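Local coordinates for periplasmic binding protein (PDB 2R79) that binds heme in the periplasm of Pseudomonas aeruginosa and probably delivers it to an uptake transporter in the inner membrane, at residues Pro42-Gln47 with Leu56-Asp61; Leu145-Asn150 with Leu155-Arg160; Ala213-Asn218 with Gly230-Leu235. All coordinates share one frame; numbering follows the deposited sequence.

Contact 1: Pro42-Gln47 with Leu56-Asp61; sequences PSVGYQ and LALRPD. With HEM (protoporphyrin IX containing Fe), chain D.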
loop_
_atom_site.group_PDB
_atom_site.type_symbol
_atom_site.label_atom_id
_atom_site.label_comp_id
_atom_site.label_asym_id
_atom_site.label_seq_id
_atom_site.Cartn_x
_atom_site.Cartn_y
_atom_site.Cartn_z
ATOM N N PRO A 42 3.627 20.008 17.880
ATOM C CA PRO A 42 4.473 21.143 17.499
ATOM C C PRO A 42 5.944 20.761 17.674
ATOM O O PRO A 42 6.287 20.015 18.591
ATOM C CB PRO A 42 4.049 22.230 18.482
ATOM C CG PRO A 42 2.612 21.913 18.735
ATOM C CD PRO A 42 2.618 20.410 18.877
ATOM N N SER A 43 6.813 21.267 16.808
ATOM C CA SER A 43 8.231 20.945 16.906
ATOM C C SER A 43 9.074 22.080 17.471
ATOM O O SER A 43 8.900 23.237 17.098
ATOM C CB SER A 43 8.780 20.552 15.536
ATOM O OG SER A 43 10.191 20.430 15.576
ATOM N N VAL A 44 9.993 21.737 18.370
ATOM C CA VAL A 44 10.877 22.724 18.976
ATOM C C VAL A 44 12.276 22.641 18.385
ATOM O O VAL A 44 13.212 23.238 18.915
ATOM C CB VAL A 44 10.981 22.528 20.494
ATOM C CG1 VAL A 44 9.673 22.909 21.156
ATOM C CG2 VAL A 44 11.330 21.081 20.808
ATOM N N GLY A 45 12.408 21.896 17.290
ATOM C CA GLY A 45 13.692 21.744 16.630
ATOM C C GLY A 45 14.524 20.577 17.137
ATOM O O GLY A 45 14.037 19.731 17.882
ATOM N N TYR A 46 15.784 20.524 16.723
ATOM C CA TYR A 46 16.678 19.458 17.147
ATOM C C TYR A 46 17.070 19.696 18.604
ATOM O O TYR A 46 17.229 20.840 19.037
ATOM C CB TYR A 46 17.918 19.427 16.252
ATOM C CG TYR A 46 18.886 18.314 16.579
ATOM C CD1 TYR A 46 18.444 16.998 16.732
ATOM C CD2 TYR A 46 20.249 18.572 16.716
ATOM C CE1 TYR A 46 19.336 15.966 17.015
ATOM C CE2 TYR A 46 21.153 17.546 16.997
ATOM C CZ TYR A 46 20.690 16.246 17.147
ATOM O OH TYR A 46 21.578 15.233 17.434
ATOM N N GLN A 47 17.228 18.612 19.356
ATOM C CA GLN A 47 17.570 18.706 20.771
ATOM C C GLN A 47 18.854 19.480 21.076
ATOM O O GLN A 47 18.922 20.215 22.061
ATOM C CB GLN A 47 17.674 17.306 21.380
ATOM C CG GLN A 47 18.966 16.572 21.082
ATOM C CD GLN A 47 19.118 15.318 21.921
ATOM O OE1 GLN A 47 18.701 15.282 23.077
ATOM N NE2 GLN A 47 19.723 14.286 21.346
ATOM N N LEU A 56 8.904 28.644 24.230
ATOM C CA LEU A 56 8.136 29.662 24.939
ATOM C C LEU A 56 6.726 29.791 24.381
ATOM O O LEU A 56 5.770 30.003 25.130
ATOM C CB LEU A 56 8.853 31.013 24.853
ATOM C CG LEU A 56 10.186 31.056 25.602
ATOM C CD1 LEU A 56 10.918 32.354 25.318
ATOM C CD2 LEU A 56 9.916 30.888 27.094
ATOM N N ALA A 57 6.609 29.651 23.062
ATOM C CA ALA A 57 5.330 29.756 22.365
ATOM C C ALA A 57 4.320 28.716 22.825
ATOM O O ALA A 57 3.116 28.881 22.635
ATOM C CB ALA A 57 5.553 29.624 20.873
ATOM N N LEU A 58 4.818 27.643 23.428
ATOM C CA LEU A 58 3.968 26.562 23.903
ATOM C C LEU A 58 3.567 26.714 25.367
ATOM O O LEU A 58 2.846 25.878 25.900
ATOM C CB LEU A 58 4.677 25.220 23.695
ATOM C CG LEU A 58 4.967 24.835 22.242
ATOM C CD1 LEU A 58 5.805 23.571 22.197
ATOM C CD2 LEU A 58 3.659 24.636 21.498
ATOM N N ARG A 59 4.032 27.773 26.020
ATOM C CA ARG A 59 3.688 27.998 27.424
ATOM C C ARG A 59 3.906 26.712 28.229
ATOM O O ARG A 59 2.988 26.213 28.878
ATOM C CB ARG A 59 2.220 28.429 27.535
ATOM C CG ARG A 59 1.819 29.542 26.576
ATOM C CD ARG A 59 0.378 30.000 26.805
ATOM N NE ARG A 59 -0.615 28.942 26.601
ATOM C CZ ARG A 59 -0.853 28.339 25.437
ATOM N NH1 ARG A 59 -0.166 28.678 24.353
ATOM N NH2 ARG A 59 -1.790 27.403 25.354
ATOM N N PRO A 60 5.129 26.162 28.196
ATOM C CA PRO A 60 5.443 24.931 28.925
ATOM C C PRO A 60 5.628 25.101 30.429
ATOM O O PRO A 60 6.194 26.096 30.892
ATOM C CB PRO A 60 6.729 24.468 28.257
ATOM C CG PRO A 60 7.423 25.767 28.001
ATOM C CD PRO A 60 6.307 26.629 27.437
ATOM N N ASP A 61 5.146 24.124 31.189
ATOM C CA ASP A 61 5.305 24.145 32.632
ATOM C C ASP A 61 6.652 23.501 32.937
ATOM O O ASP A 61 7.263 23.770 33.971
ATOM C CB ASP A 61 4.194 23.351 33.316
ATOM C CG ASP A 61 2.867 24.076 33.302
ATOM O OD1 ASP A 61 2.821 25.228 33.785
ATOM O OD2 ASP A 61 1.871 23.497 32.818
HETATM C CHA HEM D . 24.345 17.115 14.645
HETATM C CHB HEM D . 19.874 15.394 13.512
HETATM C CHC HEM D . 20.889 11.274 15.874
HETATM C CHD HEM D . 25.288 12.991 17.084
HETATM C C1A HEM D . 23.026 17.023 14.122
HETATM C C2A HEM D . 22.361 18.010 13.280
HETATM C C3A HEM D . 21.110 17.530 13.001
HETATM C C4A HEM D . 21.002 16.236 13.626
HETATM C CMA HEM D . 19.999 18.239 12.221
HETATM C CAA HEM D . 22.904 19.338 12.752
HETATM C CBA HEM D . 23.679 19.214 11.443
HETATM C CGA HEM D . 25.014 18.507 11.615
HETATM O O1A HEM D . 25.915 19.076 12.275
HETATM O O2A HEM D . 25.161 17.377 11.095
HETATM C C1B HEM D . 19.719 14.148 14.130
HETATM C C2B HEM D . 18.556 13.282 13.994
HETATM C C3B HEM D . 18.844 12.111 14.651
HETATM C C4B HEM D . 20.178 12.277 15.202
HETATM C CMB HEM D . 17.224 13.644 13.314
HETATM C CAB HEM D . 18.023 10.995 14.818
HETATM C CBB HEM D . 17.273 10.432 13.835
HETATM C C1C HEM D . 22.176 11.396 16.418
HETATM C C2C HEM D . 22.890 10.322 17.076
HETATM C C3C HEM D . 24.137 10.765 17.371
HETATM C C4C HEM D . 24.162 12.164 16.974
HETATM C CMC HEM D . 22.347 8.941 17.410
HETATM C CAC HEM D . 25.211 9.964 17.762
HETATM C CBC HEM D . 25.668 9.878 19.035
HETATM C C1D HEM D . 25.393 14.276 16.558
HETATM C C2D HEM D . 26.603 15.055 16.624
HETATM C C3D HEM D . 26.352 16.218 15.985
HETATM C C4D HEM D . 24.987 16.146 15.452
HETATM C CMD HEM D . 27.916 14.663 17.300
HETATM C CAD HEM D . 27.340 17.383 16.001
HETATM C CBD HEM D . 26.908 18.633 16.768
HETATM C CGD HEM D . 26.771 18.419 18.275
HETATM O O1D HEM D . 26.452 19.403 18.980
HETATM O O2D HEM D . 26.980 17.282 18.759
HETATM N NA HEM D . 22.162 15.942 14.352
HETATM N NB HEM D . 20.698 13.548 14.922
HETATM N NC HEM D . 22.957 12.543 16.367
HETATM N ND HEM D . 24.390 14.947 15.850
HETATM FE FE HEM D . 22.488 14.334 15.525
#
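The phenol ring of Tyr46 lies between two partners: heme C4A stands 3.5 Å above one face, displaced toward the rim, and Gln47 CG covers the opposite face at 4.1 Å, again off centre. At the outer end of the ring, Tyr46 OH binds the heme iron at 2.3 Å (OH to FE), the axial ligand of the heme in this periplasmic binding protein. CG is anti to the backbone N (chi1 -178°), which extends the ring away from the main chain and over the porphyrin. Arg48 donates a hydrogen bond to the same OH, and its positive charge would probably stabilise an anionic phenol oxygen.

Just ahead of the tyrosine, residues 43-45 form an ST turn: Gly45 N donates to Ser43 OG at 3.2 Å, with an N-H...O angle of 164°. A serine suits this position because its short hydroxyl folds back to a main-chain N-H. Gly45 has positive phi and a psi that would press any CB against the carbonyl O of Val44, so glycine fits the bend that leads into Tyr46.

At the far end of the segment, the loop meets the turn that follows helix 52-56. Leu58 fills a small apolar junction with its two methyl branches, one for each partner, and Val6 of strand 5-7 adjoins it. A beta-branched valine and a rigid proline offer compact surfaces here. Arg59, with positive phi, takes the chain out of the helix, and its N bonds to Leu56 O in a type I turn that presents Leu58 to the loop. Gln154 of a second subunit also packs on Leu58. Leu58 CD1 lies 4.1 Å from Val44 CG1, while CD2 rests 3.9 Å from Pro42 CB.

Contact 2: Leu145-Asn150 with Leu155-Arg160; sequences LLVIGN and LLVAGR
Leu156 O takes one hydrogen bond and one weaker CA-H contact from the facing strand. Ile148 N bonds to it at 2.7 Å, nearly straight at 170° and in the carbonyl plane, and Val147 brings its CA to 3.3 Å from the same oxygen. These belong to a beta hairpin whose strands, 143-150 and 155-158, run antiparallel. Ile148 and Leu156 make the hydrogen-bonded pair, with Leu156 N returning to Ile148 O at 2.9 Å; Val147 and Val157 make the adjoining non-hydrogen-bonded pair. Farther along, Ala158 N meets Leu146 O at 3.0 Å in an almost linear bond (176°). Where the strands diverge beyond it, a water replaces a direct link, accepting from Leu146 N and donating to Ala158 O.

The two faces serve different neighbours. Ile148 and Leu156 share one, and Ile148 touches the heme there, an apolar branched side chain suited to the porphyrin surface. Val147 and Val157 occupy the other face, and Val157 packs on Leu190 of helix 187-193; beta-branched residues favour the extended backbone, and these two meet through CG1 of Val147 and CG2 of Val157, 4.2 Å apart. Ala158 CB turns toward the other strand and meets Leu146 CB, with Tyr182 also touching Ala158.

Near the turn, CG of Leu155 is anti to its carbonyl carbon (chi1 -68°), a rotation that brings CD2 back across the strand pair. Glycine suits the facing position because its bare alpha carbon lets CD2 come close: Leu155 CD2 lies 3.9 Å from Gly149 CA.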
loop_
_atom_site.group_PDB
_atom_site.type_symbol
_atom_site.label_atom_id
_atom_site.label_comp_id
_atom_site.label_asym_id
_atom_site.label_seq_id
_atom_site.Cartn_x
_atom_site.Cartn_y
_atom_site.Cartn_z
ATOM N N LEU A 145 30.915 -3.913 14.878
ATOM C CA LEU A 145 31.113 -2.470 14.936
ATOM C C LEU A 145 29.751 -1.803 14.749
ATOM O O LEU A 145 28.921 -2.290 13.985
ATOM C CB LEU A 145 32.068 -2.001 13.834
ATOM C CG LEU A 145 33.542 -2.384 13.983
ATOM C CD1 LEU A 145 34.294 -2.044 12.708
ATOM C CD2 LEU A 145 34.143 -1.644 15.172
ATOM N N LEU A 146 29.526 -0.706 15.464
ATOM C CA LEU A 146 28.284 0.067 15.369
ATOM C C LEU A 146 28.721 1.458 14.905
ATOM O O LEU A 146 29.548 2.099 15.550
ATOM C CB LEU A 146 27.616 0.161 16.748
ATOM C CG LEU A 146 26.283 0.868 17.067
ATOM C CD1 LEU A 146 26.121 2.133 16.270
ATOM C CD2 LEU A 146 25.139 -0.061 16.808
ATOM N N VAL A 147 28.177 1.926 13.791
ATOM C CA VAL A 147 28.553 3.240 13.288
ATOM C C VAL A 147 27.359 4.159 13.102
ATOM O O VAL A 147 26.278 3.717 12.714
ATOM C CB VAL A 147 29.292 3.140 11.933
ATOM C CG1 VAL A 147 30.556 2.304 12.083
ATOM C CG2 VAL A 147 28.379 2.531 10.886
ATOM N N ILE A 148 27.557 5.440 13.398
ATOM C CA ILE A 148 26.507 6.423 13.217
ATOM C C ILE A 148 26.844 7.163 11.934
ATOM O O ILE A 148 27.941 7.699 11.789
ATOM C CB ILE A 148 26.452 7.446 14.356
ATOM C CG1 ILE A 148 26.282 6.737 15.703
ATOM C CG2 ILE A 148 25.286 8.397 14.113
ATOM C CD1 ILE A 148 25.073 5.820 15.771
ATOM N N GLY A 149 25.902 7.186 10.999
ATOM C CA GLY A 149 26.148 7.853 9.739
ATOM C C GLY A 149 25.204 8.993 9.420
ATOM O O GLY A 149 24.170 9.163 10.062
ATOM N N ASN A 150 25.590 9.779 8.421
ATOM C CA ASN A 150 24.822 10.923 7.942
ATOM C C ASN A 150 24.770 10.739 6.435
ATOM O O ASN A 150 25.659 11.197 5.711
ATOM C CB ASN A 150 25.543 12.232 8.277
ATOM C CG ASN A 150 24.678 13.456 8.031
ATOM O OD1 ASN A 150 25.145 14.594 8.120
ATOM N ND2 ASN A 150 23.413 13.229 7.727
ATOM N N LEU A 155 31.073 9.264 9.296
ATOM C CA LEU A 155 30.971 8.142 10.216
ATOM C C LEU A 155 31.547 8.334 11.605
ATOM O O LEU A 155 32.682 8.779 11.768
ATOM C CB LEU A 155 31.628 6.905 9.607
ATOM C CG LEU A 155 30.958 6.260 8.401
ATOM C CD1 LEU A 155 31.623 4.914 8.133
ATOM C CD2 LEU A 155 29.478 6.061 8.683
ATOM N N LEU A 156 30.748 7.990 12.607
ATOM C CA LEU A 156 31.182 8.044 13.994
ATOM C C LEU A 156 31.087 6.600 14.503
ATOM O O LEU A 156 30.049 5.951 14.359
ATOM C CB LEU A 156 30.275 8.958 14.830
ATOM C CG LEU A 156 30.397 10.479 14.682
ATOM C CD1 LEU A 156 29.419 11.154 15.638
ATOM C CD2 LEU A 156 31.830 10.931 14.992
ATOM N N VAL A 157 32.174 6.087 15.065
ATOM C CA VAL A 157 32.179 4.729 15.580
ATOM C C VAL A 157 31.859 4.740 17.062
ATOM O O VAL A 157 32.433 5.523 17.819
ATOM C CB VAL A 157 33.550 4.053 15.379
ATOM C CG1 VAL A 157 33.528 2.643 15.958
ATOM C CG2 VAL A 157 33.891 4.013 13.904
ATOM N N ALA A 158 30.945 3.867 17.476
ATOM C CA ALA A 158 30.554 3.776 18.881
ATOM C C ALA A 158 31.602 3.041 19.704
ATOM O O ALA A 158 31.788 1.829 19.574
ATOM C CB ALA A 158 29.202 3.066 19.019
ATOM N N GLY A 159 32.285 3.788 20.557
ATOM C CA GLY A 159 33.290 3.192 21.401
ATOM C C GLY A 159 32.683 2.861 22.743
ATOM O O GLY A 159 31.458 2.813 22.888
ATOM N N ARG A 160 33.547 2.649 23.727
ATOM C CA ARG A 160 33.131 2.317 25.071
ATOM C C ARG A 160 32.335 3.443 25.723
ATOM O O ARG A 160 32.577 4.618 25.469
ATOM C CB ARG A 160 34.359 1.999 25.925
ATOM C CG ARG A 160 35.237 0.859 25.398
ATOM C CD ARG A 160 35.767 0.034 26.564
ATOM N NE ARG A 160 36.062 0.898 27.708
ATOM C CZ ARG A 160 36.126 0.489 28.971
ATOM N NH1 ARG A 160 35.922 -0.788 29.275
ATOM N NH2 ARG A 160 36.373 1.367 29.933
HETATM O O HOH W 1 31.474 0.014 17.390
#

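Contact 3: Ala213-Asn218 with Gly230-Leu235; sequences ALLKQN and GRLLVL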
loop_
_atom_site.group_PDB
_atom_site.type_symbol
_atom_site.label_atom_id
_atom_site.label_comp_id
_atom_site.label_asym_id
_atom_site.label_seq_id
_atom_site.Cartn_x
_atom_site.Cartn_y
_atom_site.Cartn_z
ATOM N N ALA A 213 24.733 3.944 0.340
ATOM C CA ALA A 213 25.455 5.164 0.665
ATOM C C ALA A 213 26.708 4.836 1.468
ATOM O O ALA A 213 27.777 5.399 1.238
ATOM C CB ALA A 213 24.571 6.098 1.449
ATOM N N LEU A 214 26.574 3.913 2.408
ATOM C CA LEU A 214 27.699 3.522 3.239
ATOM C C LEU A 214 28.858 3.012 2.389
ATOM O O LEU A 214 30.011 3.385 2.603
ATOM C CB LEU A 214 27.268 2.428 4.215
ATOM C CG LEU A 214 28.324 1.959 5.216
ATOM C CD1 LEU A 214 28.522 3.029 6.274
ATOM C CD2 LEU A 214 27.882 0.656 5.859
ATOM N N LEU A 215 28.543 2.157 1.423
ATOM C CA LEU A 215 29.563 1.579 0.561
ATOM C C LEU A 215 30.151 2.597 -0.405
ATOM O O LEU A 215 31.346 2.545 -0.717
ATOM C CB LEU A 215 28.978 0.387 -0.189
ATOM C CG LEU A 215 28.660 -0.777 0.763
ATOM C CD1 LEU A 215 27.678 -1.746 0.134
ATOM C CD2 LEU A 215 29.956 -1.478 1.125
ATOM N N LYS A 216 29.320 3.526 -0.872
ATOM C CA LYS A 216 29.790 4.554 -1.782
ATOM C C LYS A 216 30.873 5.385 -1.130
ATOM O O LYS A 216 31.945 5.588 -1.699
ATOM C CB LYS A 216 28.661 5.488 -2.185
ATOM C CG LYS A 216 27.848 5.010 -3.338
ATOM C CD LYS A 216 26.934 6.111 -3.806
ATOM C CE LYS A 216 26.176 5.699 -5.048
ATOM N NZ LYS A 216 25.506 6.885 -5.634
ATOM N N GLN A 217 30.587 5.857 0.077
ATOM C CA GLN A 217 31.521 6.701 0.802
ATOM C C GLN A 217 32.608 5.978 1.582
ATOM O O GLN A 217 33.551 6.608 2.042
ATOM C CB GLN A 217 30.737 7.635 1.725
ATOM C CG GLN A 217 29.708 8.448 0.958
ATOM C CD GLN A 217 29.115 9.577 1.767
ATOM O OE1 GLN A 217 29.840 10.407 2.314
ATOM N NE2 GLN A 217 27.788 9.623 1.838
ATOM N N ASN A 218 32.490 4.661 1.720
ATOM C CA ASN A 218 33.482 3.879 2.462
ATOM C C ASN A 218 33.704 2.537 1.764
ATOM O O ASN A 218 33.460 1.479 2.344
ATOM C CB ASN A 218 32.977 3.649 3.886
ATOM C CG ASN A 218 32.470 4.926 4.537
ATOM O OD1 ASN A 218 33.252 5.787 4.932
ATOM N ND2 ASN A 218 31.151 5.059 4.636
ATOM N N GLY A 230 26.486 -10.397 3.853
ATOM C CA GLY A 230 25.218 -9.690 3.895
ATOM C C GLY A 230 24.799 -9.351 5.311
ATOM O O GLY A 230 23.657 -9.599 5.705
ATOM N N ARG A 231 25.727 -8.791 6.086
ATOM C CA ARG A 231 25.442 -8.425 7.457
ATOM C C ARG A 231 25.684 -6.961 7.815
ATOM O O ARG A 231 26.274 -6.640 8.851
ATOM C CB ARG A 231 26.207 -9.332 8.415
ATOM C CG ARG A 231 25.727 -10.759 8.351
ATOM C CD ARG A 231 26.289 -11.615 9.461
ATOM N NE ARG A 231 25.978 -13.013 9.207
ATOM C CZ ARG A 231 26.171 -13.995 10.076
ATOM N NH1 ARG A 231 26.682 -13.726 11.276
ATOM N NH2 ARG A 231 25.839 -15.245 9.748
ATOM N N LEU A 232 25.244 -6.078 6.930
ATOM C CA LEU A 232 25.316 -4.652 7.178
ATOM C C LEU A 232 23.895 -4.401 7.676
ATOM O O LEU A 232 22.967 -4.264 6.879
ATOM C CB LEU A 232 25.566 -3.879 5.885
ATOM C CG LEU A 232 26.900 -4.115 5.178
ATOM C CD1 LEU A 232 26.993 -3.196 3.967
ATOM C CD2 LEU A 232 28.055 -3.853 6.143
ATOM N N LEU A 233 23.729 -4.388 8.993
ATOM C CA LEU A 233 22.425 -4.207 9.611
ATOM C C LEU A 233 22.088 -2.744 9.851
ATOM O O LEU A 233 22.887 -1.991 10.399
ATOM C CB LEU A 233 22.387 -4.981 10.925
ATOM C CG LEU A 233 22.960 -6.404 10.815
ATOM C CD1 LEU A 233 23.099 -7.024 12.193
ATOM C CD2 LEU A 233 22.072 -7.257 9.925
ATOM N N VAL A 234 20.894 -2.341 9.442
ATOM C CA VAL A 234 20.477 -0.958 9.612
ATOM C C VAL A 234 19.591 -0.827 10.828
ATOM O O VAL A 234 18.544 -1.465 10.924
ATOM C CB VAL A 234 19.751 -0.452 8.358
ATOM C CG1 VAL A 234 19.375 1.016 8.522
ATOM C CG2 VAL A 234 20.667 -0.628 7.150
ATOM N N LEU A 235 20.031 0.002 11.766
ATOM C CA LEU A 235 19.308 0.212 13.006
ATOM C C LEU A 235 18.643 1.580 13.061
ATOM O O LEU A 235 19.182 2.570 12.557
ATOM C CB LEU A 235 20.265 0.087 14.198
ATOM C CG LEU A 235 19.615 0.056 15.582
ATOM C CD1 LEU A 235 18.951 -1.297 15.782
ATOM C CD2 LEU A 235 20.653 0.290 16.658
#
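Leu232 is the residue of 230-235 that reaches Leu214 and Leu215 on the helix, and the chain arrives at it from the end of helix 225-228. Gly230, at positive phi, is the C-prime residue of a Schellman motif ending that helix, a backbone shape that glycine adopts with little strain. Arg231 then carries the chain toward the sheet, its backbone bonded to Val198, while its NH2 makes a weak hydrogen bond to Ser23 of a fourth subunit.

At Leu232 the strand begins and CB points toward the helix. CG is anti to the carbonyl carbon (chi1 -65°), which brings CD1 against both leucines: it lies 4.2 Å from Leu215 CD1 and 4.4 Å from Leu214 CD2. These are loose van der Waals contacts, made by one methyl with two successive helix residues. Leu214 presents its CB directly to the strand, whereas Leu215 starts off to one flank and brings its end nearer. Long branched side chains suit both, since they must span from helix to sheet. Leu232 O is engaged by Arg211 of the same helix, a polar link beside the apolar one.

Past Leu232 the chain turns to other partners: Leu233 and Leu235 meet Leu275 of strand 275-276, and Val234 pairs through its backbone with Gly276. Back on the helix, Asn218 ends the last turn by donating from ND2 to Leu214 O at 2.9 Å, in the carbonyl plane on a lone pair though tilted 23° from its own amide plane; Gly152 O also receives from ND2. Strand 232-235 lies parallel to 197-202, and both Leu214 and Leu232 pack on Ile200, so helix 207-217, the main helix of the connection between them, packs on the sheet as in a beta-alpha-beta crossover.

From the N terminus, the three contacts follow one another in series, and none nests within or crosses another. Contact 1 closes a loop around helix 52-56, beside the parallel sheet containing strand 5-7. Contact 2 closes the four-residue turn of a hairpin in the mixed sheet, and contact 3 closes a longer excursion through helix 225-228 before strand 232-235 joins that same sheet. Contacts 2 and 3 touch directly: Leu155 CD2 approaches Leu214 CD1 at 4.0 Å. Contacts 1 and 2, about 8 Å apart at their nearest atoms, each supply a heme-pocket residue, Tyr46 and Ile148, so the heme pocket draws residues from both the loop before helix 52-56 and the hairpin.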